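PDB 3WD6: omega-class glutathione S-transferase, which binds glutathione and probably catalyses glutathione transfer and glutathione-dependent reduction of dehydroascorbate. Local coordinates for residues A[34-38]-A[230-234]; A[12-18]-A[55-61]; A[105-109]-A[174-180]. All blocks are in the same frame, centred on the assembly; numbering follows the deposited sequence.

How the contacts relate
Contacts 1 and 2 adjoin, their centres about 12 Å apart. Strand 31-34 joins them: N34 O lies 2.7 Å from I60 N and N34 N lies 2.9 Å from V58 O, both probable hydrogen bonds. H16 NE2 of contact 2 also accepts from R36 N. Contact 1 holds C38 of the glutathione site, and the side chain of I60 in contact 2 comes within about 7 Å of glutathione. Contact 3 lies about 24 Å and 25 Å from the other two, centre to centre, and touches neither. It sits across the chain's centre from contact 1, and in sequence it is nested between that contact's two segments. Contacts 1 and 3 both join the N-terminal domain to C-terminal helices.

Contact 1 (A[34-38]-A[230-234]); sequences NMRYC and ILAKF. With GSH (glutathione), chain J.
N34 ends strand 31-34 and holds neighbouring strand 56-60 through its backbone. M35 to C38 form a type I beta turn, closed by C38 N to M35 O at 2.7 Å. The M35 side chain folds back over the turn: SD accepts a weak hydrogen bond from Y37 N (3.4 Å), and CE reaches F234 CZ at 4.3 Å. R36 turns aside from helix 228-240 and is held by Y224. Y37, with chi1 near -55° (m), points at the helix, and its CA lies 7.9 Å from L231 CA. Its ring stacks face-to-face on F234 (chi1 t), centroids 3.9 Å apart, planes at 8°. Y37 CB adds a CH-pi contact, 3.8 Å from the F234 ring centroid. L231 CD1 (4.3 Å from Y37 CD1) and I230 CG2 (4.0 Å from Y37 OH) border the Y37 ring edge. C38, a glutathione-site residue, points away, N-capping helix 39-51, the layout of a thioredoxin-fold active-site loop. The interface is apolar and aromatic, so the C-terminal helix backs the glutathione-binding loop by packing.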
loop_
_atom_site.group_PDB
_atom_site.type_symbol
_atom_site.label_atom_id
_atom_site.label_comp_id
_atom_site.label_asym_id
_atom_site.label_seq_id
_atom_site.Cartn_x
_atom_site.Cartn_y
_atom_site.Cartn_z
ATOM N N ASN A 34 -9.824 -4.783 5.088
ATOM C CA ASN A 34 -8.575 -4.919 4.345
ATOM C C ASN A 34 -8.667 -6.045 3.326
ATOM O O ASN A 34 -9.607 -6.858 3.389
ATOM C CB ASN A 34 -7.486 -5.268 5.375
ATOM C CG ASN A 34 -6.091 -5.336 4.784
ATOM O OD1 ASN A 34 -5.643 -4.425 4.069
ATOM N ND2 ASN A 34 -5.377 -6.420 5.101
ATOM N N MET A 35 -7.720 -6.096 2.384
ATOM C CA MET A 35 -7.357 -7.389 1.809
ATOM C C MET A 35 -5.847 -7.468 1.649
ATOM O O MET A 35 -5.206 -6.509 1.209
ATOM C CB MET A 35 -8.148 -7.756 0.559
ATOM C CG MET A 35 -7.497 -7.425 -0.728
ATOM S SD MET A 35 -6.467 -8.749 -1.450
ATOM C CE MET A 35 -6.314 -8.005 -3.093
ATOM N N ARG A 36 -5.302 -8.621 2.045
ATOM C CA ARG A 36 -3.887 -8.776 2.375
ATOM C C ARG A 36 -2.959 -8.285 1.259
ATOM O O ARG A 36 -1.862 -7.772 1.529
ATOM C CB ARG A 36 -3.586 -10.239 2.756
ATOM C CG ARG A 36 -2.149 -10.516 3.235
ATOM C CD ARG A 36 -1.952 -10.107 4.689
ATOM N NE ARG A 36 -0.581 -10.331 5.161
ATOM C CZ ARG A 36 0.489 -9.636 4.756
ATOM N NH1 ARG A 36 0.372 -8.674 3.831
ATOM N NH2 ARG A 36 1.681 -9.908 5.280
ATOM N N TYR A 37 -3.419 -8.412 0.018
ATOM C CA TYR A 37 -2.591 -8.134 -1.147
ATOM C C TYR A 37 -2.963 -6.789 -1.750
ATOM O O TYR A 37 -2.408 -6.384 -2.775
ATOM C CB TYR A 37 -2.746 -9.289 -2.165
ATOM C CG TYR A 37 -2.422 -10.623 -1.520
ATOM C CD1 TYR A 37 -1.128 -11.136 -1.531
ATOM C CD2 TYR A 37 -3.395 -11.333 -0.842
ATOM C CE1 TYR A 37 -0.827 -12.348 -0.899
ATOM C CE2 TYR A 37 -3.111 -12.529 -0.219
ATOM C CZ TYR A 37 -1.829 -13.031 -0.235
ATOM O OH TYR A 37 -1.578 -14.241 0.401
ATOM N N CYS A 38 -3.902 -6.085 -1.120
ATOM C CA CYS A 38 -4.268 -4.769 -1.628
ATOM C C CYS A 38 -3.234 -3.682 -1.268
ATOM O O CYS A 38 -3.046 -3.350 -0.085
ATOM C CB CYS A 38 -5.670 -4.353 -1.165
ATOM S SG CYS A 38 -6.111 -2.691 -1.781
ATOM N N ILE A 230 5.477 -15.938 -2.281
ATOM C CA ILE A 230 4.027 -15.911 -2.097
ATOM C C ILE A 230 3.369 -14.846 -2.965
ATOM O O ILE A 230 2.282 -15.054 -3.531
ATOM C CB ILE A 230 3.639 -15.617 -0.644
ATOM C CG1 ILE A 230 4.207 -16.695 0.296
ATOM C CG2 ILE A 230 2.115 -15.463 -0.536
ATOM C CD1 ILE A 230 3.661 -18.083 0.013
ATOM N N LEU A 231 4.017 -13.686 -3.054
ATOM C CA LEU A 231 3.440 -12.580 -3.803
ATOM C C LEU A 231 3.424 -12.926 -5.293
ATOM O O LEU A 231 2.437 -12.685 -5.984
ATOM C CB LEU A 231 4.209 -11.285 -3.518
ATOM C CG LEU A 231 3.690 -9.990 -4.152
ATOM C CD1 LEU A 231 2.244 -9.701 -3.753
ATOM C CD2 LEU A 231 4.601 -8.812 -3.791
ATOM N N ALA A 232 4.522 -13.506 -5.778
ATOM C CA ALA A 232 4.589 -13.984 -7.154
ATOM C C ALA A 232 3.519 -15.036 -7.432
ATOM O O ALA A 232 2.887 -14.996 -8.487
ATOM C CB ALA A 232 5.972 -14.536 -7.475
ATOM N N LYS A 233 3.321 -15.974 -6.503
ATOM C CA LYS A 233 2.258 -16.965 -6.674
ATOM C C LYS A 233 0.928 -16.239 -6.841
ATOM O O LYS A 233 0.190 -16.459 -7.815
ATOM C CB LYS A 233 2.172 -17.913 -5.481
ATOM C CG LYS A 233 1.778 -19.350 -5.872
ATOM C CD LYS A 233 0.982 -20.083 -4.774
ATOM C CE LYS A 233 1.811 -21.149 -4.056
ATOM N NZ LYS A 233 0.973 -22.325 -3.660
ATOM N N PHE A 234 0.629 -15.353 -5.896
ATOM C CA PHE A 234 -0.612 -14.596 -5.943
ATOM C C PHE A 234 -0.795 -13.902 -7.293
ATOM O O PHE A 234 -1.809 -14.095 -7.970
ATOM C CB PHE A 234 -0.664 -13.582 -4.798
ATOM C CG PHE A 234 -1.968 -12.857 -4.703
ATOM C CD1 PHE A 234 -3.074 -13.469 -4.111
ATOM C CD2 PHE A 234 -2.102 -11.578 -5.230
ATOM C CE1 PHE A 234 -4.298 -12.814 -4.029
ATOM C CE2 PHE A 234 -3.313 -10.914 -5.154
ATOM C CZ PHE A 234 -4.421 -11.536 -4.544
HETATM N N1 GSH J . -8.904 5.124 -4.335
HETATM C CA1 GSH J . -9.078 3.983 -3.428
HETATM C C1 GSH J . -8.172 4.072 -2.205
HETATM O O11 GSH J . -8.502 3.532 -1.086
HETATM O O12 GSH J . -7.077 4.729 -2.298
HETATM C CB1 GSH J . -8.836 2.703 -4.217
HETATM C CG1 GSH J . -8.705 1.420 -3.460
HETATM C CD1 GSH J . -8.858 0.165 -4.282
HETATM O OE1 GSH J . -8.768 0.177 -5.505
HETATM N N2 GSH J . -9.114 -1.085 -3.633
HETATM C CA2 GSH J . -9.277 -2.264 -4.490
HETATM C C2 GSH J . -10.713 -2.727 -4.366
HETATM O O2 GSH J . -11.234 -2.744 -3.257
HETATM C CB2 GSH J . -8.373 -3.351 -4.029
HETATM S SG2 GSH J . -6.672 -3.268 -4.458
HETATM N N3 GSH J . -11.442 -3.154 -5.540
HETATM C CA3 GSH J . -12.828 -3.607 -5.414
HETATM C C3 GSH J . -13.287 -4.580 -6.426
HETATM O O31 GSH J . -12.699 -5.690 -6.534
HETATM O O32 GSH J . -14.265 -4.299 -7.162
#

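Contact 2 (A[12-18]-A[55-61])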
loop_
_atom_site.group_PDB
_atom_site.type_symbol
_atom_site.label_atom_id
_atom_site.label_comp_id
_atom_site.label_asym_id
_atom_site.label_seq_id
_atom_site.Cartn_x
_atom_site.Cartn_y
_atom_site.Cartn_z
ATOM N N PHE A 12 -2.523 -10.492 10.812
ATOM C CA PHE A 12 -2.749 -9.890 9.498
ATOM C C PHE A 12 -3.458 -10.837 8.547
ATOM O O PHE A 12 -3.880 -10.432 7.464
ATOM C CB PHE A 12 -1.407 -9.482 8.881
ATOM C CG PHE A 12 -0.719 -8.365 9.616
ATOM C CD1 PHE A 12 -1.410 -7.197 9.937
ATOM C CD2 PHE A 12 0.621 -8.484 10.003
ATOM C CE1 PHE A 12 -0.762 -6.147 10.617
ATOM C CE2 PHE A 12 1.275 -7.442 10.691
ATOM C CZ PHE A 12 0.587 -6.273 10.993
ATOM N N ASN A 13 -3.587 -12.096 8.947
ATOM C CA ASN A 13 -3.987 -13.150 8.015
ATOM C C ASN A 13 -5.202 -13.976 8.444
ATOM O O ASN A 13 -5.263 -15.175 8.188
ATOM C CB ASN A 13 -2.793 -14.081 7.745
ATOM C CG ASN A 13 -1.591 -13.341 7.188
ATOM O OD1 ASN A 13 -1.682 -12.649 6.170
ATOM N ND2 ASN A 13 -0.455 -13.492 7.846
ATOM N N THR A 14 -6.161 -13.329 9.096
ATOM C CA THR A 14 -7.458 -13.950 9.353
ATOM C C THR A 14 -8.153 -14.178 8.006
ATOM O O THR A 14 -7.854 -13.484 7.040
ATOM C CB THR A 14 -8.340 -13.068 10.288
ATOM O OG1 THR A 14 -8.540 -11.775 9.697
ATOM C CG2 THR A 14 -7.663 -12.884 11.654
ATOM N N LYS A 15 -9.067 -15.148 7.939
ATOM C CA LYS A 15 -9.719 -15.503 6.668
ATOM C C LYS A 15 -10.374 -14.289 5.999
ATOM O O LYS A 15 -10.923 -13.418 6.681
ATOM C CB LYS A 15 -10.745 -16.624 6.871
ATOM C CG LYS A 15 -11.479 -17.050 5.590
ATOM C CD LYS A 15 -12.998 -16.827 5.729
ATOM C CE LYS A 15 -13.826 -18.073 5.365
ATOM N NZ LYS A 15 -14.533 -17.921 4.051
ATOM N N HIS A 16 -10.271 -14.204 4.674
ATOM C CA HIS A 16 -10.984 -13.181 3.929
ATOM C C HIS A 16 -12.461 -13.560 3.866
ATOM O O HIS A 16 -12.806 -14.667 3.464
ATOM C CB HIS A 16 -10.413 -13.037 2.521
ATOM C CG HIS A 16 -9.052 -12.418 2.483
ATOM N ND1 HIS A 16 -7.949 -13.010 3.061
ATOM C CD2 HIS A 16 -8.614 -11.259 1.935
ATOM C CE1 HIS A 16 -6.890 -12.242 2.868
ATOM N NE2 HIS A 16 -7.265 -11.175 2.187
ATOM N N LEU A 17 -13.332 -12.641 4.260
ATOM C CA LEU A 17 -14.749 -12.952 4.398
ATOM C C LEU A 17 -15.454 -12.789 3.058
ATOM O O LEU A 17 -15.135 -11.874 2.289
ATOM C CB LEU A 17 -15.392 -12.066 5.474
ATOM C CG LEU A 17 -14.701 -12.132 6.838
ATOM C CD1 LEU A 17 -15.470 -11.323 7.873
ATOM C CD2 LEU A 17 -14.522 -13.581 7.307
ATOM N N ARG A 18 -16.390 -13.693 2.770
ATOM C CA ARG A 18 -17.122 -13.685 1.501
ATOM C C ARG A 18 -18.612 -13.513 1.761
ATOM O O ARG A 18 -19.062 -13.598 2.901
ATOM C CB ARG A 18 -16.891 -14.995 0.750
ATOM C CG ARG A 18 -15.434 -15.461 0.735
ATOM C CD ARG A 18 -15.311 -16.955 0.395
ATOM N NE ARG A 18 -16.036 -17.308 -0.831
ATOM C CZ ARG A 18 -15.686 -18.299 -1.651
ATOM N NH1 ARG A 18 -14.608 -19.036 -1.377
ATOM N NH2 ARG A 18 -16.404 -18.548 -2.749
ATOM N N TYR A 55 -5.143 -1.885 16.627
ATOM C CA TYR A 55 -6.251 -2.100 15.715
ATOM C C TYR A 55 -6.430 -3.580 15.436
ATOM O O TYR A 55 -5.644 -4.420 15.906
ATOM C CB TYR A 55 -6.059 -1.322 14.404
ATOM C CG TYR A 55 -4.915 -1.816 13.545
ATOM C CD1 TYR A 55 -3.598 -1.492 13.856
ATOM C CD2 TYR A 55 -5.151 -2.592 12.405
ATOM C CE1 TYR A 55 -2.541 -1.921 13.063
ATOM C CE2 TYR A 55 -4.102 -3.035 11.605
ATOM C CZ TYR A 55 -2.793 -2.695 11.939
ATOM O OH TYR A 55 -1.727 -3.130 11.166
ATOM N N GLU A 56 -7.488 -3.886 14.691
ATOM C CA GLU A 56 -7.775 -5.248 14.255
ATOM C C GLU A 56 -8.019 -5.207 12.745
ATOM O O GLU A 56 -8.379 -4.148 12.180
ATOM C CB GLU A 56 -9.015 -5.807 14.978
ATOM C CG GLU A 56 -10.255 -4.924 14.796
ATOM C CD GLU A 56 -11.521 -5.563 15.345
ATOM O OE1 GLU A 56 -12.631 -5.170 14.910
ATOM O OE2 GLU A 56 -11.411 -6.449 16.221
ATOM N N VAL A 57 -7.824 -6.353 12.099
ATOM C CA VAL A 57 -7.989 -6.448 10.658
ATOM C C VAL A 57 -9.145 -7.381 10.341
ATOM O O VAL A 57 -9.206 -8.480 10.867
ATOM C CB VAL A 57 -6.708 -7.017 9.981
ATOM C CG1 VAL A 57 -6.918 -7.219 8.478
ATOM C CG2 VAL A 57 -5.492 -6.122 10.256
ATOM N N VAL A 58 -10.060 -6.939 9.483
ATOM C CA VAL A 58 -11.042 -7.837 8.882
ATOM C C VAL A 58 -10.759 -7.943 7.385
ATOM O O VAL A 58 -10.846 -6.949 6.663
ATOM C CB VAL A 58 -12.507 -7.368 9.118
ATOM C CG1 VAL A 58 -13.476 -8.222 8.271
ATOM C CG2 VAL A 58 -12.865 -7.468 10.593
ATOM N N ASN A 59 -10.395 -9.136 6.920
ATOM C CA ASN A 59 -10.044 -9.316 5.507
ATOM C C ASN A 59 -11.241 -9.614 4.615
ATOM O O ASN A 59 -12.155 -10.338 5.010
ATOM C CB ASN A 59 -8.957 -10.371 5.360
ATOM C CG ASN A 59 -7.612 -9.854 5.806
ATOM O OD1 ASN A 59 -7.285 -8.671 5.587
ATOM N ND2 ASN A 59 -6.825 -10.716 6.448
ATOM N N ILE A 60 -11.245 -9.045 3.418
ATOM C CA ILE A 60 -12.415 -9.135 2.547
ATOM C C ILE A 60 -12.086 -9.781 1.217
ATOM O O ILE A 60 -11.203 -9.305 0.501
ATOM C CB ILE A 60 -12.987 -7.744 2.215
ATOM C CG1 ILE A 60 -13.408 -6.991 3.493
ATOM C CG2 ILE A 60 -14.107 -7.875 1.227
ATOM C CD1 ILE A 60 -14.537 -7.636 4.284
ATOM N N ASP A 61 -12.807 -10.855 0.897
ATOM C CA ASP A 61 -12.771 -11.485 -0.424
ATOM C C ASP A 61 -13.399 -10.523 -1.440
ATOM O O ASP A 61 -14.586 -10.207 -1.350
ATOM C CB ASP A 61 -13.546 -12.806 -0.369
ATOM C CG ASP A 61 -13.384 -13.635 -1.622
ATOM O OD1 ASP A 61 -13.624 -13.094 -2.720
ATOM O OD2 ASP A 61 -13.022 -14.829 -1.512
HETATM O O HOH W 1 -10.779 -11.450 8.508
HETATM O O HOH W 2 -11.715 -16.427 0.893
#
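L17 packs on V58, with CD1 and CG1 3.7 Å apart. At the other end F12 CD1 meets V57 CG2 at 4.2 Å, and F12 CE1 lies 4.2 Å from Y55 CZ. The Y55 hydroxyl is hydrogen-bonded to N49. On the V57 side of the strand, N59 CB sits over the H16 ring, 3.5 Å from its centroid, a CH-pi contact. The H16 ring is fixed by E247 and R36 N. L17 N donates to N59 O (2.7 Å), and D61 N to L17 O (2.9 Å). N59 ND2 ties down the looped part of 12-18, donating to F12 O (3.1 Å) and T14 O (3.0 Å). At the edge R18 NE and D61 OD2 make a long salt bridge of 4.0 Å. D61 also pairs with R243 and accepts from D64 N. L17 and I60 form a parallel bridge, their side chains on one face. This adds a short N-terminal edge strand beside strand 56-60 of the thioredoxin-like domain, consistent with the N-terminal extension of omega-class enzymes.

Contact 3 (A[105-109]-A[174-180]); sequences KRPLL and EPGYADY. With PEG (di(hydroxyethyl)ether), chain I.
Residues 105-109 form an irregular loop after helix 92-102. R106 takes a left-handed backbone conformation (50/64), and its side chain (chi1 t, chi2 p) reaches across to 174-180. R106 NH1 donates to P175 O at 2.9 Å, and the less surely placed NH2 also does, at 3.1 Å. R106 NH1 further donates to a water, 3.2 Å away, which in turn donates to Y180 OH (3.2 Å); that hydroxyl is also hydrogen-bonded to D218. E174 OE2 lies over the guanidinium face, 3.3 Å from R106 NE, a salt bridge of charges alone. E174 OE1 accepts from O1 of a diethylene glycol at 2.8 Å, probably a crystallisation additive.

The backbones come closest at L108 and G176, CA to CA 4.6 Å. G176 is the N-cap of helix 177-189, and D179 OD2 accepts from G176 N at 2.9 Å. This is the N3 half of the N-capping box known at this helix in glutathione transferases, here with glycine at the cap. D179 OD2 also accepts from D171 N, and OD1 from L170 N.

L108 O takes Y177 N at 3.0 Å. The backbone N atoms of L108 and L109 are hydrogen-bonded to the D100 carboxylate. L109 CD2 makes a CH-pi contact 3.5 Å from the Y177 ring centroid. L108 CD2 lies 4.0 Å from Y180 CD2, at the ring edge.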
loop_
_atom_site.group_PDB
_atom_site.type_symbol
_atom_site.label_atom_id
_atom_site.label_comp_id
_atom_site.label_asym_id
_atom_site.label_seq_id
_atom_site.Cartn_x
_atom_site.Cartn_y
_atom_site.Cartn_z
ATOM N N LYS A 105 1.078 11.420 18.078
ATOM C CA LYS A 105 2.403 10.806 18.101
ATOM C C LYS A 105 2.829 10.240 16.747
ATOM O O LYS A 105 2.001 9.756 15.968
ATOM C CB LYS A 105 2.494 9.739 19.196
ATOM C CG LYS A 105 2.443 10.359 20.586
ATOM C CD LYS A 105 2.431 9.302 21.672
ATOM C CE LYS A 105 1.808 9.880 22.930
ATOM N NZ LYS A 105 1.920 8.931 24.081
ATOM N N ARG A 106 4.135 10.309 16.491
ATOM C CA ARG A 106 4.705 9.880 15.217
ATOM C C ARG A 106 3.943 10.513 14.033
ATOM O O ARG A 106 3.312 9.825 13.238
ATOM C CB ARG A 106 4.707 8.345 15.128
ATOM C CG ARG A 106 5.433 7.793 13.912
ATOM C CD ARG A 106 6.947 7.773 14.126
ATOM N NE ARG A 106 7.621 6.902 13.150
ATOM C CZ ARG A 106 7.809 7.227 11.868
ATOM N NH1 ARG A 106 8.433 6.373 11.044
ATOM N NH2 ARG A 106 7.370 8.411 11.414
ATOM N N PRO A 107 3.990 11.843 13.922
ATOM C CA PRO A 107 3.251 12.493 12.823
ATOM C C PRO A 107 3.805 12.090 11.449
ATOM O O PRO A 107 5.021 12.178 11.217
ATOM C CB PRO A 107 3.484 13.990 13.074
ATOM C CG PRO A 107 4.769 14.053 13.884
ATOM C CD PRO A 107 4.779 12.797 14.730
ATOM N N LEU A 108 2.922 11.651 10.554
ATOM C CA LEU A 108 3.344 11.222 9.228
ATOM C C LEU A 108 3.493 12.391 8.261
ATOM O O LEU A 108 4.409 12.408 7.425
ATOM C CB LEU A 108 2.370 10.184 8.672
ATOM C CG LEU A 108 2.326 8.947 9.566
ATOM C CD1 LEU A 108 1.332 7.914 9.047
ATOM C CD2 LEU A 108 3.741 8.357 9.716
ATOM N N LEU A 109 2.592 13.362 8.374
ATOM C CA LEU A 109 2.629 14.518 7.498
ATOM C C LEU A 109 3.416 15.650 8.159
ATOM O O LEU A 109 3.248 15.919 9.358
ATOM C CB LEU A 109 1.204 14.971 7.149
ATOM C CG LEU A 109 0.474 14.167 6.052
ATOM C CD1 LEU A 109 -1.039 14.368 6.084
ATOM C CD2 LEU A 109 1.024 14.507 4.656
ATOM N N GLU A 174 13.356 8.937 9.693
ATOM C CA GLU A 174 12.254 7.962 9.751
ATOM C C GLU A 174 11.335 8.103 8.515
ATOM O O GLU A 174 11.028 9.239 8.078
ATOM C CB GLU A 174 11.363 8.270 10.951
ATOM C CG GLU A 174 11.663 7.576 12.221
ATOM C CD GLU A 174 10.818 8.136 13.328
ATOM O OE1 GLU A 174 10.287 9.259 13.144
ATOM O OE2 GLU A 174 10.662 7.461 14.370
ATOM N N PRO A 175 10.812 6.972 8.001
ATOM C CA PRO A 175 9.845 7.105 6.896
ATOM C C PRO A 175 8.588 7.846 7.361
ATOM O O PRO A 175 8.157 7.695 8.509
ATOM C CB PRO A 175 9.460 5.651 6.560
ATOM C CG PRO A 175 10.365 4.762 7.397
ATOM C CD PRO A 175 10.834 5.608 8.561
ATOM N N GLY A 176 8.010 8.646 6.476
ATOM C CA GLY A 176 6.796 9.361 6.790
ATOM C C GLY A 176 5.719 9.096 5.750
ATOM O O GLY A 176 5.713 8.033 5.103
ATOM N N TYR A 177 4.825 10.068 5.574
ATOM C CA TYR A 177 3.638 9.891 4.749
ATOM C C TYR A 177 4.031 9.571 3.315
ATOM O O TYR A 177 3.533 8.610 2.724
ATOM C CB TYR A 177 2.828 11.173 4.804
ATOM C CG TYR A 177 1.623 11.257 3.905
ATOM C CD1 TYR A 177 1.744 11.679 2.580
ATOM C CD2 TYR A 177 0.347 10.989 4.394
ATOM C CE1 TYR A 177 0.624 11.820 1.759
ATOM C CE2 TYR A 177 -0.781 11.123 3.580
ATOM C CZ TYR A 177 -0.638 11.542 2.264
ATOM O OH TYR A 177 -1.761 11.662 1.447
ATOM N N ALA A 178 4.929 10.390 2.775
ATOM C CA ALA A 178 5.383 10.243 1.403
ATOM C C ALA A 178 5.989 8.845 1.218
ATOM O O ALA A 178 5.644 8.121 0.269
ATOM C CB ALA A 178 6.392 11.330 1.071
ATOM N N ASP A 179 6.870 8.456 2.134
ATOM C CA ASP A 179 7.457 7.130 2.054
ATOM C C ASP A 179 6.390 6.047 2.141
ATOM O O ASP A 179 6.288 5.198 1.257
ATOM C CB ASP A 179 8.486 6.924 3.156
ATOM C CG ASP A 179 9.565 7.993 3.154
ATOM O OD1 ASP A 179 10.494 7.912 2.301
ATOM O OD2 ASP A 179 9.482 8.904 4.026
ATOM N N TYR A 180 5.595 6.071 3.203
ATOM C CA TYR A 180 4.637 4.992 3.427
ATOM C C TYR A 180 3.580 4.916 2.340
ATOM O O TYR A 180 3.123 3.815 2.001
ATOM C CB TYR A 180 3.955 5.121 4.788
ATOM C CG TYR A 180 4.853 4.742 5.949
ATOM C CD1 TYR A 180 5.663 3.596 5.889
ATOM C CD2 TYR A 180 4.920 5.540 7.094
ATOM C CE1 TYR A 180 6.502 3.247 6.950
ATOM C CE2 TYR A 180 5.756 5.205 8.156
ATOM C CZ TYR A 180 6.544 4.051 8.083
ATOM O OH TYR A 180 7.351 3.701 9.144
HETATM C C1 PEG I . 9.005 10.724 10.800
HETATM O O1 PEG I . 9.560 11.622 11.730
HETATM C C2 PEG I . 8.637 11.192 9.418
HETATM O O2 PEG I . 7.484 11.985 9.316
HETATM C C3 PEG I . 7.386 12.959 8.324
HETATM C C4 PEG I . 7.063 14.346 8.778
HETATM O O4 PEG I . 7.150 14.536 10.149
HETATM O O HOH W 3 8.878 3.305 11.912
#